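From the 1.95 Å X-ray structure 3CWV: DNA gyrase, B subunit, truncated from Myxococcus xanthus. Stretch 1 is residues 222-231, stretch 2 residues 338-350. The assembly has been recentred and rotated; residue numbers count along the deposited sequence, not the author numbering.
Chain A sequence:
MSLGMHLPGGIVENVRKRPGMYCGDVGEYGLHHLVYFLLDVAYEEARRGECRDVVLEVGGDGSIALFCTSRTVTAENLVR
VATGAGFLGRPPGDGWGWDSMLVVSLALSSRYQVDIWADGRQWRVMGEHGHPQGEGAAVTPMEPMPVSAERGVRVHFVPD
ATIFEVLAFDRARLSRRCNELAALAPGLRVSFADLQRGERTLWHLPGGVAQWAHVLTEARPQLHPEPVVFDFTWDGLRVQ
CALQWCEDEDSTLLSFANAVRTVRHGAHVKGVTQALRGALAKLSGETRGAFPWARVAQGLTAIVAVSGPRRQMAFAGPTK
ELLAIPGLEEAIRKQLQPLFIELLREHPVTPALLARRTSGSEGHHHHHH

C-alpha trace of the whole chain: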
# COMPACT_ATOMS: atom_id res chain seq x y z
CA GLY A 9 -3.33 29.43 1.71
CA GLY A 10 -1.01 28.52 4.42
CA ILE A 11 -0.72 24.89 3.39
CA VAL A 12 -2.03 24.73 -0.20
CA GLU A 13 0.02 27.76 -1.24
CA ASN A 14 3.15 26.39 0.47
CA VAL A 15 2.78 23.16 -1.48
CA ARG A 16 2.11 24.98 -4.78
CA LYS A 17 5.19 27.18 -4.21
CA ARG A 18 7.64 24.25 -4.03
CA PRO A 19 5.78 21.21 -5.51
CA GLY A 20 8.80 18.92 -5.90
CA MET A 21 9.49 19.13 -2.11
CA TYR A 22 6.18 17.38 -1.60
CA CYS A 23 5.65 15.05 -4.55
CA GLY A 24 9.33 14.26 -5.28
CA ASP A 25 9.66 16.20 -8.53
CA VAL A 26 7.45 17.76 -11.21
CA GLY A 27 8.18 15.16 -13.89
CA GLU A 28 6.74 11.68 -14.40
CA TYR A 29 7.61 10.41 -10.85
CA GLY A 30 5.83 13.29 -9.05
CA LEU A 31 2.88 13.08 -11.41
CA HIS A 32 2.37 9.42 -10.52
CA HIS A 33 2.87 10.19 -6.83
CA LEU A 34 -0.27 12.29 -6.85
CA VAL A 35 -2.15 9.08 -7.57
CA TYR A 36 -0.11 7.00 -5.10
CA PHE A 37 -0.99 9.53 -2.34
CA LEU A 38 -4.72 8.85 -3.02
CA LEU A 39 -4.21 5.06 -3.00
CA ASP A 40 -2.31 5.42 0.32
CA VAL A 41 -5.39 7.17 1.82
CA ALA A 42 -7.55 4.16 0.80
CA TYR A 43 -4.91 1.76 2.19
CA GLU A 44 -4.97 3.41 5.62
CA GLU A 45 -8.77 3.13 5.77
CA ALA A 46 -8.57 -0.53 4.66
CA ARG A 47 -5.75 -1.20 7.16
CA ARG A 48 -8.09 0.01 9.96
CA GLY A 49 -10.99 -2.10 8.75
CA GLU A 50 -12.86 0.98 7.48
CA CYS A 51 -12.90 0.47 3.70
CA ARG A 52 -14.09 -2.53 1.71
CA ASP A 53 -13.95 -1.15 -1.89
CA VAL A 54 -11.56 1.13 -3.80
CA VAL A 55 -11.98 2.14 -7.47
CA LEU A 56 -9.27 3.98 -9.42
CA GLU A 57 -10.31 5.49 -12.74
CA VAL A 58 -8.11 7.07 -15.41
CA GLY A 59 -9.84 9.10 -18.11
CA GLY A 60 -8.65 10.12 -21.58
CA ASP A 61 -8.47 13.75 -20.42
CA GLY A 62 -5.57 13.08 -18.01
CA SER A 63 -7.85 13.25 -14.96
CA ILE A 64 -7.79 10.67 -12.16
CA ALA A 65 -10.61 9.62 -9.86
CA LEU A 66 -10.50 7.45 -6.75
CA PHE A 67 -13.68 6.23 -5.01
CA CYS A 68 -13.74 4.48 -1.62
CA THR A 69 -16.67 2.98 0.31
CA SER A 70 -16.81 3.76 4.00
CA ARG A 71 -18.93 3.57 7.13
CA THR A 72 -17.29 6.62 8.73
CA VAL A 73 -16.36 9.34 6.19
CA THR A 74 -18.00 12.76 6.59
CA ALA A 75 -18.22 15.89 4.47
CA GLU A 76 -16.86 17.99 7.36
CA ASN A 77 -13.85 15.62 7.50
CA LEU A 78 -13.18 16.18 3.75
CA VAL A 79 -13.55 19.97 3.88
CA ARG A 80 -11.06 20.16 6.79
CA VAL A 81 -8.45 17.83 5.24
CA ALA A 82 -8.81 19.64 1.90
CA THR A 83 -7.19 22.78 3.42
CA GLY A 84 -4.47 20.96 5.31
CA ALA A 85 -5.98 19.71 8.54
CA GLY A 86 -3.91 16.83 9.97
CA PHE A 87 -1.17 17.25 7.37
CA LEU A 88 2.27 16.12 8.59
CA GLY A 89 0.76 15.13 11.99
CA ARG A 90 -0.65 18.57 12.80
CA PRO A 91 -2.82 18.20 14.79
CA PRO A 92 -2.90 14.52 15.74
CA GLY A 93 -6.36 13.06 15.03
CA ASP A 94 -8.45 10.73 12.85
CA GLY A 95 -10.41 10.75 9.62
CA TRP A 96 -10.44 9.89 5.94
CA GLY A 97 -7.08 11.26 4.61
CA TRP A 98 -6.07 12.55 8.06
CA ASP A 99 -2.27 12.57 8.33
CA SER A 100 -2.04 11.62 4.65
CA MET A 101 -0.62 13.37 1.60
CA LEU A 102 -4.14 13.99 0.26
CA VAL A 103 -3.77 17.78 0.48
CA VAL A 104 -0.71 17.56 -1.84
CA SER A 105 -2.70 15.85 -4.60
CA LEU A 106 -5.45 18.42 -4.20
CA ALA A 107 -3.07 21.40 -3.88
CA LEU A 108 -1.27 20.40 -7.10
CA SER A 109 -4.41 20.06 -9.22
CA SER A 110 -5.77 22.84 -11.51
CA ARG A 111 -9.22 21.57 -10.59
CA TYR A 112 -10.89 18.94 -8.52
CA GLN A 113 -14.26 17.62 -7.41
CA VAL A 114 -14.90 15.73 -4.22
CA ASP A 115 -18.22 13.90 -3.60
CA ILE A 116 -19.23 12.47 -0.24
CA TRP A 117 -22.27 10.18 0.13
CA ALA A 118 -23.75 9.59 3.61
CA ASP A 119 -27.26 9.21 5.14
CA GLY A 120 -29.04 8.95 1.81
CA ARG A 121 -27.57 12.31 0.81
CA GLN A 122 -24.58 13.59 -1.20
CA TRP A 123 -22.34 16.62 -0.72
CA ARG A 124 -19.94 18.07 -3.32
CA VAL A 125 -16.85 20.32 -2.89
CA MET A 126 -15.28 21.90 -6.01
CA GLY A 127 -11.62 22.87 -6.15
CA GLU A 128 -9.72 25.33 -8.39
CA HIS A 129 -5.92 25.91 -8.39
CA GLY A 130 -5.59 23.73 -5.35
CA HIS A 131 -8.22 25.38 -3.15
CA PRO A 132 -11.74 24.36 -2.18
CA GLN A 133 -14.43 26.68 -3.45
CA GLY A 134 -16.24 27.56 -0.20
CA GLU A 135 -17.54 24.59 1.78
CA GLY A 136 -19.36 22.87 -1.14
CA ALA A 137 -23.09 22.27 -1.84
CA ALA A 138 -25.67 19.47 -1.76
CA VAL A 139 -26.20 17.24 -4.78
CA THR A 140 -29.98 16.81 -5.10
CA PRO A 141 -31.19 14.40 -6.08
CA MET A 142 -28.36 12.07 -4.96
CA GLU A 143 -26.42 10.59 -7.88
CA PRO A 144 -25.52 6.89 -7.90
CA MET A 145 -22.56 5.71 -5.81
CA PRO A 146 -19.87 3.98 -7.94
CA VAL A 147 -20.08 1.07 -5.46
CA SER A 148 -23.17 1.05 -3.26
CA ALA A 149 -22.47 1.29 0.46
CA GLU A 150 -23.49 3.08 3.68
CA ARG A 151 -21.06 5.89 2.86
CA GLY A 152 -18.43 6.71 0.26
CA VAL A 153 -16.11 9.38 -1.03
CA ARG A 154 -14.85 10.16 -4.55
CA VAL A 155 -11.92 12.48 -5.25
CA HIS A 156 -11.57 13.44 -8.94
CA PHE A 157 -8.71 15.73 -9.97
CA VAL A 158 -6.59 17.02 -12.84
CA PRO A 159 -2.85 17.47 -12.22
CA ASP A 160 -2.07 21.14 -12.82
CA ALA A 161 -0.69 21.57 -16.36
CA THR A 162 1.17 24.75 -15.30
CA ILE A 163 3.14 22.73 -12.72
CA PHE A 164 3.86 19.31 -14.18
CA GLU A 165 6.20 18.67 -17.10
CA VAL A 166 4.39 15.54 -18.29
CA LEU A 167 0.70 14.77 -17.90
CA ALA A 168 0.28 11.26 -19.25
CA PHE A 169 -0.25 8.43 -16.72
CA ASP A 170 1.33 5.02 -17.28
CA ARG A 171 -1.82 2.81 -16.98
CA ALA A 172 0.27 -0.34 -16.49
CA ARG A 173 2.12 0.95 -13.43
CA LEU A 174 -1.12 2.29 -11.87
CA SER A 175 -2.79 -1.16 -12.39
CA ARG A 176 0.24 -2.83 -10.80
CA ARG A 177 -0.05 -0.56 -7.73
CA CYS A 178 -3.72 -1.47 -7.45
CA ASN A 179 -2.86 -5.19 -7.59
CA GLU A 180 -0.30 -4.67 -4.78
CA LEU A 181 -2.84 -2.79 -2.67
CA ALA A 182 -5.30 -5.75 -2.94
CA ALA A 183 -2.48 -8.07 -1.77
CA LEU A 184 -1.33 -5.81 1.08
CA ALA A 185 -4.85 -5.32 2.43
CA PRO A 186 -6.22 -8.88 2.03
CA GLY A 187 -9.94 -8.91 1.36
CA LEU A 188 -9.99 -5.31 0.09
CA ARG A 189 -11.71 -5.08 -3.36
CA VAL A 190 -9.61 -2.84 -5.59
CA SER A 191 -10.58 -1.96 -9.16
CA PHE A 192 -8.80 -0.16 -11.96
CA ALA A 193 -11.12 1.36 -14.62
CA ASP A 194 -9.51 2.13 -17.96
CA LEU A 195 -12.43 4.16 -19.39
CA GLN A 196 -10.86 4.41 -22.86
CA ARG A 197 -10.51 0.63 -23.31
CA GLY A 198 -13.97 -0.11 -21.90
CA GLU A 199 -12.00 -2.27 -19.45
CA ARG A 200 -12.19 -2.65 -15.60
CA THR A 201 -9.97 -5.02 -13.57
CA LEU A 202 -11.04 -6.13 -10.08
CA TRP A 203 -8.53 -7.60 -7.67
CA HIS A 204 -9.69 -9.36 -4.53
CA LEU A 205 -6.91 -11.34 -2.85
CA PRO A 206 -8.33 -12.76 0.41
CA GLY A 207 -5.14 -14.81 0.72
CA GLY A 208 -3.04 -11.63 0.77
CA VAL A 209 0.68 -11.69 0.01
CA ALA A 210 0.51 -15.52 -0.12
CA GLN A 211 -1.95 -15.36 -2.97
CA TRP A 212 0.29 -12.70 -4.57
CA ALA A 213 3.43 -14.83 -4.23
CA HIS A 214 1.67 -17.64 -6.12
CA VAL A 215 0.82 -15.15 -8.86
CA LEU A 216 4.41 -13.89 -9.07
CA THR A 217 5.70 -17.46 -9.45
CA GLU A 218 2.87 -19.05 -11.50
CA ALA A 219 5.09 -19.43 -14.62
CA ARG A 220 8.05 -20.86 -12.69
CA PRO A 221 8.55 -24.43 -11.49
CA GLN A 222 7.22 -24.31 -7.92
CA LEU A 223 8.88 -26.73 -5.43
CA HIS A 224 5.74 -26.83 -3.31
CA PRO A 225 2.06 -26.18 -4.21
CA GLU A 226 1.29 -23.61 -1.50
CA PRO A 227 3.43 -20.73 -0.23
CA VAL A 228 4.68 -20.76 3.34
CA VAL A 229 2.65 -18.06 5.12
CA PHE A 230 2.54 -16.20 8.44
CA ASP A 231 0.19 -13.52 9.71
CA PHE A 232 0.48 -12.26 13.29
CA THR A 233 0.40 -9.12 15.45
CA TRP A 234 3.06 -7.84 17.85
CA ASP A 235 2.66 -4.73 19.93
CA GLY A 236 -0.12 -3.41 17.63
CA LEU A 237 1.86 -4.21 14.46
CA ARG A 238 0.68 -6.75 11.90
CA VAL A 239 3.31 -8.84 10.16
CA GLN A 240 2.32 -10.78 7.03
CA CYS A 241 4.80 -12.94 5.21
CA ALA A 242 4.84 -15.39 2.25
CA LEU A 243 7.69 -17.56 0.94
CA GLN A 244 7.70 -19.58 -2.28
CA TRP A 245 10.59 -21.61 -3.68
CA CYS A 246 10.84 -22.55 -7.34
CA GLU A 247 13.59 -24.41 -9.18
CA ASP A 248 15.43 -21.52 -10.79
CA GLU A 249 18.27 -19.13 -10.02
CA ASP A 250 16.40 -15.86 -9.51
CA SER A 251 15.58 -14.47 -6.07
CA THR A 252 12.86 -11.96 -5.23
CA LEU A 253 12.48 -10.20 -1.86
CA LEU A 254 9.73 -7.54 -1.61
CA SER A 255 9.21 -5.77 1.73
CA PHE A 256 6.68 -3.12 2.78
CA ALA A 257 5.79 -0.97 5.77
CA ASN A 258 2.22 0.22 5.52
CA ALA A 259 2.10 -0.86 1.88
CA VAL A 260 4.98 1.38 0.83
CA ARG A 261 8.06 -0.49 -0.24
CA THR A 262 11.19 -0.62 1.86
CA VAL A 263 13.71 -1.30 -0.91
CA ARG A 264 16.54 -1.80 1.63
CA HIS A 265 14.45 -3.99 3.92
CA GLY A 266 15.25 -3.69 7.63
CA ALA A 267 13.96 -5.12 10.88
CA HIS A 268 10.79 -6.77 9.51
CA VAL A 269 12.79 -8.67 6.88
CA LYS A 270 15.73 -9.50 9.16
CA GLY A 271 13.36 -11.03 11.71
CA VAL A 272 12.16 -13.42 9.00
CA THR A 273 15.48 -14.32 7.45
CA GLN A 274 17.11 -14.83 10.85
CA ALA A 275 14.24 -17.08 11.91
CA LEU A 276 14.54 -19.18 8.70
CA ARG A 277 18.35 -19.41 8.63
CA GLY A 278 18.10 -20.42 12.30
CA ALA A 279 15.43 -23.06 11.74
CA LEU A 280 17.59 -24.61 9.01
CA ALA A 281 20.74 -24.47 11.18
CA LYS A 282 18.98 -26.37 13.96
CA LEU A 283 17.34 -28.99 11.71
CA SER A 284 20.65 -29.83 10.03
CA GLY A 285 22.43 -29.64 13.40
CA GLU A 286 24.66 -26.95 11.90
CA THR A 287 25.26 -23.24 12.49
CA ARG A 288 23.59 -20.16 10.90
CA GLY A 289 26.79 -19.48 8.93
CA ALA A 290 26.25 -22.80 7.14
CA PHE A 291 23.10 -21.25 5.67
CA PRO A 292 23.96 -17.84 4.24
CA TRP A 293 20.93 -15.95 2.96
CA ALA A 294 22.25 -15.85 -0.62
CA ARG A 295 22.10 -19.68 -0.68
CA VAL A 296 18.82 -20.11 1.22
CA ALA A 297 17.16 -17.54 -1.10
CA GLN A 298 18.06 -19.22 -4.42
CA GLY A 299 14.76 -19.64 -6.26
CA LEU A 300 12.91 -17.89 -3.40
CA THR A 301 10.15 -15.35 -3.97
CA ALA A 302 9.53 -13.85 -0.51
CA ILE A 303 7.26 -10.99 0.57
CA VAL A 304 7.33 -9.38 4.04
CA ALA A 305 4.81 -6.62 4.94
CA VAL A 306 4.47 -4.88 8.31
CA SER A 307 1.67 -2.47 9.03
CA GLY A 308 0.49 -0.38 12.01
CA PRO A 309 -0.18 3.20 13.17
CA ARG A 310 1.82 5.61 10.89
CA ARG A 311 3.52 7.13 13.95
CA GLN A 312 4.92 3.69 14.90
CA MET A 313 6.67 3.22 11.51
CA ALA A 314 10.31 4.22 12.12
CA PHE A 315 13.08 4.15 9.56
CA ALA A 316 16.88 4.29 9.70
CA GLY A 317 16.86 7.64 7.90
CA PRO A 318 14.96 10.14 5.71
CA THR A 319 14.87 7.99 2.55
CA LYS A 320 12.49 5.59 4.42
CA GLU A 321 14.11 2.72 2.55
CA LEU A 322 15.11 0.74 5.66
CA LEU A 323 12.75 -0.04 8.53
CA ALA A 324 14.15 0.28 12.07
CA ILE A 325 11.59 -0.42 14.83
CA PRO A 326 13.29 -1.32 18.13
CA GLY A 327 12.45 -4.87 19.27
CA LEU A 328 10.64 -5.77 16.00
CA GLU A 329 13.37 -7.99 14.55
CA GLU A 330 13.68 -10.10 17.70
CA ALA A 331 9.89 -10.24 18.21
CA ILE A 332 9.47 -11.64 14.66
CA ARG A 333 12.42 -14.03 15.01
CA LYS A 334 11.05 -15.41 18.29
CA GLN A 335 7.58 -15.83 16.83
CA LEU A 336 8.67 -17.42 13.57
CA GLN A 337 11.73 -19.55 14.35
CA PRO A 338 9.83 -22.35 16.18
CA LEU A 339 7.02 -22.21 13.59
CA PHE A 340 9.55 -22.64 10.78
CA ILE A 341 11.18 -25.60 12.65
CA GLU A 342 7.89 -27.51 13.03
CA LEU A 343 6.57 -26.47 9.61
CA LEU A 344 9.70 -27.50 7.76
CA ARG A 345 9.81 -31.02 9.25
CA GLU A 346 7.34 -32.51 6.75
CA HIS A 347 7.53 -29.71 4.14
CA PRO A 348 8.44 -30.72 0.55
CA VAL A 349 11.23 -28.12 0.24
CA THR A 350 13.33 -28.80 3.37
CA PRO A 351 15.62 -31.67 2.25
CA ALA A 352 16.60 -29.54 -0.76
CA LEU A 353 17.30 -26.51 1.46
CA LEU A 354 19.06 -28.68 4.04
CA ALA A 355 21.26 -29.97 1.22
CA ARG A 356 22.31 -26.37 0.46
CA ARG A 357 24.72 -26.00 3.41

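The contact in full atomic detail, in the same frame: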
# COMPACT_ATOMS: atom_id res chain seq x y z
N GLN A 222 7.37 -24.38 -9.37
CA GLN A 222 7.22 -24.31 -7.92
C GLN A 222 7.60 -25.63 -7.22
O GLN A 222 7.14 -26.70 -7.63
CB GLN A 222 5.79 -23.90 -7.55
CG GLN A 222 5.46 -22.44 -7.89
CD GLN A 222 3.98 -22.14 -7.88
OE1 GLN A 222 3.14 -23.05 -7.84
NE2 GLN A 222 3.64 -20.85 -7.92
N LEU A 223 8.41 -25.54 -6.17
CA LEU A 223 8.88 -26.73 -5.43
C LEU A 223 7.87 -27.23 -4.40
O LEU A 223 8.07 -28.28 -3.78
CB LEU A 223 10.22 -26.45 -4.75
CG LEU A 223 11.41 -26.20 -5.68
CD1 LEU A 223 12.67 -25.97 -4.86
CD2 LEU A 223 11.61 -27.36 -6.64
N HIS A 224 6.82 -26.46 -4.20
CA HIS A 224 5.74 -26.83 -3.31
C HIS A 224 4.48 -26.09 -3.79
O HIS A 224 4.60 -25.00 -4.37
CB HIS A 224 6.10 -26.50 -1.85
CG HIS A 224 6.63 -25.11 -1.64
ND1 HIS A 224 5.88 -24.10 -1.09
CD2 HIS A 224 7.86 -24.58 -1.87
CE1 HIS A 224 6.60 -23.00 -1.00
NE2 HIS A 224 7.81 -23.26 -1.47
N PRO A 225 3.29 -26.69 -3.61
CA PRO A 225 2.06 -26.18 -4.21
C PRO A 225 1.41 -25.01 -3.48
O PRO A 225 0.47 -24.41 -4.02
CB PRO A 225 1.13 -27.39 -4.16
CG PRO A 225 1.58 -28.13 -2.95
CD PRO A 225 3.06 -27.95 -2.88
N GLU A 226 1.87 -24.71 -2.26
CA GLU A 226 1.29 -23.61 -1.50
C GLU A 226 2.42 -22.83 -0.82
O GLU A 226 3.36 -23.44 -0.27
CB GLU A 226 0.28 -24.14 -0.48
CG GLU A 226 -0.95 -23.27 -0.28
CD GLU A 226 -1.79 -23.10 -1.55
OE1 GLU A 226 -2.04 -24.11 -2.26
OE2 GLU A 226 -2.20 -21.96 -1.84
N PRO A 227 2.36 -21.48 -0.87
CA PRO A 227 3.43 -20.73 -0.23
C PRO A 227 3.43 -20.96 1.27
O PRO A 227 2.39 -21.30 1.87
CB PRO A 227 3.08 -19.26 -0.56
CG PRO A 227 2.25 -19.36 -1.82
CD PRO A 227 1.39 -20.58 -1.54
N VAL A 228 4.60 -20.81 1.88
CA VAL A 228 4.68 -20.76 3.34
C VAL A 228 4.19 -19.38 3.78
O VAL A 228 4.65 -18.38 3.25
CB VAL A 228 6.11 -20.97 3.85
CG1 VAL A 228 6.15 -20.88 5.38
CG2 VAL A 228 6.66 -22.31 3.38
N VAL A 229 3.27 -19.33 4.74
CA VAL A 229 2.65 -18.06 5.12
C VAL A 229 2.62 -17.85 6.62
O VAL A 229 2.50 -18.81 7.39
CB VAL A 229 1.19 -17.93 4.57
CG1 VAL A 229 1.17 -18.20 3.09
CG2 VAL A 229 0.25 -18.89 5.27
N PHE A 230 2.73 -16.60 7.04
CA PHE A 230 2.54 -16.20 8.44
C PHE A 230 1.74 -14.91 8.48
O PHE A 230 1.81 -14.09 7.55
CB PHE A 230 3.89 -15.99 9.13
CG PHE A 230 4.76 -17.20 9.13
CD1 PHE A 230 4.47 -18.28 9.96
CD2 PHE A 230 5.87 -17.27 8.30
CE1 PHE A 230 5.28 -19.40 9.97
CE2 PHE A 230 6.68 -18.40 8.30
CZ PHE A 230 6.38 -19.46 9.13
N ASP A 231 0.93 -14.75 9.52
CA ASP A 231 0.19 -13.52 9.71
C ASP A 231 -0.00 -13.42 11.21
O ASP A 231 -0.70 -14.25 11.79
CB ASP A 231 -1.19 -13.61 9.04
CG ASP A 231 -2.04 -12.35 9.23
OD1 ASP A 231 -1.57 -11.32 9.80
OD2 ASP A 231 -3.21 -12.39 8.79
N PRO A 338 10.42 -21.04 15.83
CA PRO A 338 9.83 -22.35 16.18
C PRO A 338 8.73 -22.83 15.21
O PRO A 338 8.57 -24.04 15.02
CB PRO A 338 9.24 -22.13 17.58
CG PRO A 338 9.18 -20.66 17.79
CD PRO A 338 10.13 -20.01 16.84
N LEU A 339 8.00 -21.89 14.62
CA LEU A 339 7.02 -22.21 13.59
C LEU A 339 7.67 -22.75 12.33
O LEU A 339 7.14 -23.68 11.73
CB LEU A 339 6.14 -21.00 13.25
CG LEU A 339 5.23 -20.44 14.34
CD1 LEU A 339 4.45 -19.22 13.83
CD2 LEU A 339 4.25 -21.48 14.89
N PHE A 340 8.80 -22.18 11.94
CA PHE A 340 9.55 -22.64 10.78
C PHE A 340 10.10 -24.05 11.05
O PHE A 340 10.03 -24.91 10.16
CB PHE A 340 10.74 -21.72 10.50
CG PHE A 340 10.49 -20.60 9.49
CD1 PHE A 340 10.03 -20.86 8.21
CD2 PHE A 340 10.81 -19.27 9.83
CE1 PHE A 340 9.86 -19.83 7.27
CE2 PHE A 340 10.64 -18.24 8.93
CZ PHE A 340 10.16 -18.51 7.64
N ILE A 341 10.68 -24.27 12.23
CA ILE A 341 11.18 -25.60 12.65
C ILE A 341 10.11 -26.70 12.48
O ILE A 341 10.32 -27.68 11.77
CB ILE A 341 11.74 -25.58 14.11
CG1 ILE A 341 13.06 -24.80 14.16
CG2 ILE A 341 11.98 -27.02 14.64
CD1 ILE A 341 13.59 -24.54 15.56
N GLU A 342 8.96 -26.53 13.13
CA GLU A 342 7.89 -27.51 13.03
C GLU A 342 7.37 -27.65 11.60
O GLU A 342 7.24 -28.76 11.07
CB GLU A 342 6.75 -27.12 13.96
CG GLU A 342 5.51 -28.00 13.83
CD GLU A 342 5.63 -29.39 14.49
OE1 GLU A 342 4.57 -30.02 14.72
OE2 GLU A 342 6.76 -29.84 14.78
N LEU A 343 7.09 -26.51 10.97
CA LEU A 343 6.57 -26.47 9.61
C LEU A 343 7.45 -27.21 8.63
O LEU A 343 6.95 -27.90 7.73
CB LEU A 343 6.45 -25.01 9.17
CG LEU A 343 6.22 -24.59 7.73
CD1 LEU A 343 5.58 -23.22 7.81
CD2 LEU A 343 7.50 -24.52 6.94
N LEU A 344 8.76 -27.02 8.76
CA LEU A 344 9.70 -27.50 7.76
C LEU A 344 9.96 -29.01 7.89
O LEU A 344 10.51 -29.61 6.97
CB LEU A 344 11.02 -26.71 7.80
CG LEU A 344 11.09 -25.27 7.25
CD1 LEU A 344 12.39 -24.57 7.63
CD2 LEU A 344 10.90 -25.23 5.74
N ARG A 345 9.55 -29.60 9.00
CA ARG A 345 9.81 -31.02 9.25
C ARG A 345 9.31 -31.84 8.07
O ARG A 345 10.10 -32.52 7.39
CB ARG A 345 9.14 -31.50 10.54
CG ARG A 345 9.90 -31.11 11.80
CD ARG A 345 9.18 -31.54 13.08
NE ARG A 345 9.87 -31.08 14.29
CZ ARG A 345 11.07 -31.52 14.68
NH1 ARG A 345 11.73 -32.43 13.96
NH2 ARG A 345 11.61 -31.04 15.79
N GLU A 346 8.01 -31.73 7.81
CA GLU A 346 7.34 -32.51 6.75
C GLU A 346 7.01 -31.69 5.50
O GLU A 346 6.12 -32.06 4.73
CB GLU A 346 6.07 -33.15 7.31
CG GLU A 346 6.34 -34.23 8.35
CD GLU A 346 7.13 -35.40 7.79
OE1 GLU A 346 6.66 -36.07 6.84
OE2 GLU A 346 8.24 -35.67 8.33
N HIS A 347 7.73 -30.58 5.30
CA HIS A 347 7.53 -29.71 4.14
C HIS A 347 8.36 -30.21 2.97
O HIS A 347 9.52 -30.56 3.15
CB HIS A 347 7.94 -28.26 4.46
CG HIS A 347 7.46 -27.26 3.46
ND1 HIS A 347 8.14 -26.96 2.30
CD2 HIS A 347 6.35 -26.48 3.45
CE1 HIS A 347 7.48 -26.04 1.62
NE2 HIS A 347 6.38 -25.75 2.29
N PRO A 348 7.77 -30.24 1.76
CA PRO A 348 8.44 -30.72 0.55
C PRO A 348 9.81 -30.11 0.28
O PRO A 348 10.69 -30.80 -0.25
CB PRO A 348 7.46 -30.36 -0.57
CG PRO A 348 6.15 -30.39 0.08
CD PRO A 348 6.38 -29.84 1.47
N VAL A 349 10.02 -28.85 0.64
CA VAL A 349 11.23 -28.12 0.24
C VAL A 349 12.48 -28.37 1.11
O VAL A 349 13.61 -28.17 0.66
CB VAL A 349 10.95 -26.59 0.16
CG1 VAL A 349 11.10 -25.94 1.54
CG2 VAL A 349 11.85 -25.92 -0.87
N THR A 350 12.27 -28.80 2.35
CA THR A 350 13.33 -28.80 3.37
C THR A 350 14.58 -29.63 3.04
O THR A 350 15.69 -29.10 3.13
CB THR A 350 12.76 -29.22 4.73
OG1 THR A 350 11.48 -28.60 4.92
CG2 THR A 350 13.71 -28.84 5.87
O HOH W 1 3.68 -24.35 2.22

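Packing of residues 222-231 against residues 338-350 in the DNA gyrase B subunit. Strand 228-231 runs roughly antiparallel to helix 338-345 (150° between their directions, axes 10.9 Å apart at closest approach), and no direct hydrogen bond joins the two stretches; side-chain packing and one water make the contact. Strand alternation sends CB of Val-228 and Phe-230 toward the helix and that of Val-229 away. Phe-230 (chi1 m, -59°) has more of its surface covered by the other stretch than any other residue here, directing its ring edge at the face of Phe-340: CE2 of Phe-230 lies 3.5 Å from CZ of Phe-340, with centroids 4.9 Å apart and planes at 76°. The CB of Phe-340 points sideways, but its chi1 of -93°, between wells, accompanies a ring whose end comes nearer the strand. One helical turn apart, Leu-339 and Leu-343 also meet the Phe-230 ring, through Leu-339 CB to Phe-230 CE1 (3.7 Å) and Leu-343 CD1 to Phe-230 CZ (4.1 Å). Val-228 (chi1 t) places CG1 3.4 Å from CD1 of Leu-343, a tight apolar contact, while its CG2 lies 3.6 Å from NE2 of His-347. Beyond the helix, His-347 (chi1 t) turns its ring edge to the face of His-224, CE1 of His-347 being 3.5 Å from CG of His-224. Both imidazoles are anchored within their own stretches. His-224, at chi1 p (49°), donates from ND1 to the Glu-226 backbone O (2.7 Å); ND1 of His-347 accepts from Val-349 N (3.1 Å), capping the turn that leads into the next helix. NE2 of His-347 is hydrogen-bonded to a water (3.0 Å from its O), which donates to Glu-226 O (2.7 Å), so this carbonyl serves both His-224 and the water bridge. Leu-223 (m, t) brings CD1 to 4.1 Å from Val-349 CG2, and its backbone O lies 3.9 Å from Pro-348 CB.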